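Side-chain contact in triacylglycerol lipase (Clostridium botulinum, PDB 5AH1), which hydrolyses ester bonds, including those of synthetic polyesters, as a zinc-binding alpha/beta-hydrolase, and probably acts on triacylglycerols: residues A[175-180]-A[445-450]. Residues are numbered along the deposited sequence; the frame is centred on the assembly and turned at random.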
loop_
_atom_site.group_PDB
_atom_site.type_symbol
_atom_site.label_atom_id
_atom_site.label_comp_id
_atom_site.label_asym_id
_atom_site.label_seq_id
_atom_site.Cartn_x
_atom_site.Cartn_y
_atom_site.Cartn_z
ATOM N N LYS A 175 8.624 19.442 -4.898
ATOM C CA LYS A 175 7.607 18.545 -4.375
ATOM C C LYS A 175 7.579 17.231 -5.143
ATOM O O LYS A 175 8.217 17.086 -6.194
ATOM C CB LYS A 175 6.224 19.207 -4.461
ATOM C CG LYS A 175 6.086 20.541 -3.766
ATOM C CD LYS A 175 4.617 20.970 -3.796
ATOM C CE LYS A 175 4.411 22.416 -3.438
ATOM N NZ LYS A 175 4.741 22.695 -2.045
ATOM N N ILE A 176 6.844 16.264 -4.599
ATOM C CA ILE A 176 6.632 14.995 -5.273
ATOM C C ILE A 176 5.158 14.600 -5.278
ATOM O O ILE A 176 4.356 15.120 -4.504
ATOM C CB ILE A 176 7.450 13.850 -4.600
ATOM C CG1 ILE A 176 6.948 13.572 -3.170
ATOM C CG2 ILE A 176 8.931 14.195 -4.612
ATOM C CD1 ILE A 176 7.628 12.361 -2.507
ATOM N N HIS A 177 4.827 13.659 -6.154
ATOM C CA HIS A 177 3.550 12.966 -6.167
ATOM C C HIS A 177 3.795 11.597 -5.546
ATOM O O HIS A 177 4.640 10.853 -6.041
ATOM C CB HIS A 177 3.045 12.731 -7.578
ATOM C CG HIS A 177 2.814 13.977 -8.364
ATOM N ND1 HIS A 177 1.755 14.824 -8.116
ATOM C CD2 HIS A 177 3.503 14.516 -9.397
ATOM C CE1 HIS A 177 1.798 15.824 -8.979
ATOM N NE2 HIS A 177 2.849 15.666 -9.762
ATOM N N LEU A 178 3.065 11.250 -4.487
ATOM C CA LEU A 178 3.178 9.924 -3.898
ATOM C C LEU A 178 2.060 9.042 -4.412
ATOM O O LEU A 178 0.893 9.448 -4.416
ATOM C CB LEU A 178 3.092 9.993 -2.373
ATOM C CG LEU A 178 4.368 10.484 -1.690
ATOM C CD1 LEU A 178 4.073 10.878 -0.244
ATOM C CD2 LEU A 178 5.451 9.423 -1.739
ATOM N N ILE A 179 2.414 7.836 -4.838
ATOM C CA ILE A 179 1.441 6.835 -5.253
ATOM C C ILE A 179 1.670 5.578 -4.440
ATOM O O ILE A 179 2.768 5.021 -4.469
ATOM C CB ILE A 179 1.541 6.516 -6.773
ATOM C CG1 ILE A 179 1.349 7.781 -7.617
ATOM C CG2 ILE A 179 0.530 5.452 -7.160
ATOM C CD1 ILE A 179 1.423 7.588 -9.134
ATOM N N GLY A 180 0.629 5.138 -3.744
ATOM C CA GLY A 180 0.743 4.006 -2.848
ATOM C C GLY A 180 -0.317 2.965 -3.106
ATOM O O GLY A 180 -1.500 3.270 -3.130
ATOM N N SER A 445 0.776 11.584 -16.689
ATOM C CA SER A 445 0.437 12.768 -17.485
ATOM C C SER A 445 -0.651 13.586 -16.770
ATOM O O SER A 445 -0.542 14.812 -16.634
ATOM C CB SER A 445 -0.029 12.380 -18.886
ATOM O OG SER A 445 1.033 11.828 -19.651
ATOM N N PHE A 446 -1.692 12.904 -16.297
ATOM C CA PHE A 446 -2.786 13.539 -15.574
ATOM C C PHE A 446 -2.225 14.340 -14.393
ATOM O O PHE A 446 -2.527 15.522 -14.239
ATOM C CB PHE A 446 -3.777 12.444 -15.135
ATOM C CG PHE A 446 -4.987 12.939 -14.362
ATOM C CD1 PHE A 446 -4.914 13.174 -13.000
ATOM C CD2 PHE A 446 -6.205 13.114 -14.997
ATOM C CE1 PHE A 446 -6.027 13.597 -12.284
ATOM C CE2 PHE A 446 -7.319 13.532 -14.287
ATOM C CZ PHE A 446 -7.233 13.771 -12.931
ATOM N N LEU A 447 -1.401 13.699 -13.560
ATOM C CA LEU A 447 -0.865 14.351 -12.371
ATOM C C LEU A 447 -0.008 15.587 -12.690
ATOM O O LEU A 447 0.052 16.551 -11.906
ATOM C CB LEU A 447 -0.065 13.347 -11.534
ATOM C CG LEU A 447 -0.883 12.221 -10.895
ATOM C CD1 LEU A 447 0.052 11.199 -10.257
ATOM C CD2 LEU A 447 -1.863 12.745 -9.850
ATOM N N SER A 448 0.660 15.570 -13.840
ATOM C CA SER A 448 1.518 16.689 -14.246
ATOM C C SER A 448 0.737 17.988 -14.514
ATOM O O SER A 448 1.330 19.067 -14.554
ATOM C CB SER A 448 2.326 16.329 -15.498
ATOM O OG SER A 448 1.564 16.496 -16.682
ATOM N N ASN A 449 -0.580 17.891 -14.670
ATOM C CA ASN A 449 -1.403 19.072 -14.893
ATOM C C ASN A 449 -1.795 19.795 -13.611
ATOM O O ASN A 449 -2.268 20.918 -13.680
ATOM C CB ASN A 449 -2.676 18.731 -15.641
ATOM C CG ASN A 449 -2.417 18.200 -17.014
ATOM O OD1 ASN A 449 -1.989 18.926 -17.916
ATOM N ND2 ASN A 449 -2.686 16.927 -17.195
ATOM N N LEU A 450 -1.636 19.151 -12.456
ATOM C CA LEU A 450 -2.148 19.724 -11.225
ATOM C C LEU A 450 -1.502 21.050 -10.874
ATOM O O LEU A 450 -0.280 21.149 -10.792
ATOM C CB LEU A 450 -1.944 18.751 -10.072
ATOM C CG LEU A 450 -2.781 17.478 -10.140
ATOM C CD1 LEU A 450 -2.226 16.486 -9.127
ATOM C CD2 LEU A 450 -4.263 17.741 -9.894
#
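In both His177 (chi1 -61°) and Leu447 (chi1 -67°), CG stands opposite the carbonyl carbon, and the two side chains run past one another in opposite directions. The outcome is a CH-pi contact: Leu447 CB sits over one face of the His177 imidazole, 4.0 Å from the ring centroid and 9° off the ring normal. The backbone carbonyl of Leu447 comes close to the same ring, O lying 3.5 Å from His177 CE1, with no hydrogen bond between the two segments. Beyond CB, the leucine continues along the strand until its CD1 meets CD1 of Ile179 at 4.0 Å, a methyl-to-methyl touch between branches that cross at a slant. Leu450 adds one methyl, CD1, placed obliquely to the ring and 4.1 Å from His177 CE1. The contact illustrates how the alpha/beta-hydrolase fold covers its central parallel sheet: His177 and Ile179, alternate residues of strand 176-181, point to the side where the end of helix 437-448 packs, whereas Leu178 points to the other and meets helix 183-197. The strand leads into a GxSxG sequence at Gly180, consistent with a nucleophile elbow. A buried histidine here needs polar partners, and both ring nitrogens have one: ND1 is hydrogen-bonded to Ser223 OG on the adjacent strand and NE2 to Asn76 OD1, which together fix the ring's rotation. Asn76 ND2 in turn bonds to the carbonyl oxygens of Leu447 and Leu450, so a single amide ties the imidazole to the turn in which Leu450 N donates to Leu447 O at 3.1 Å.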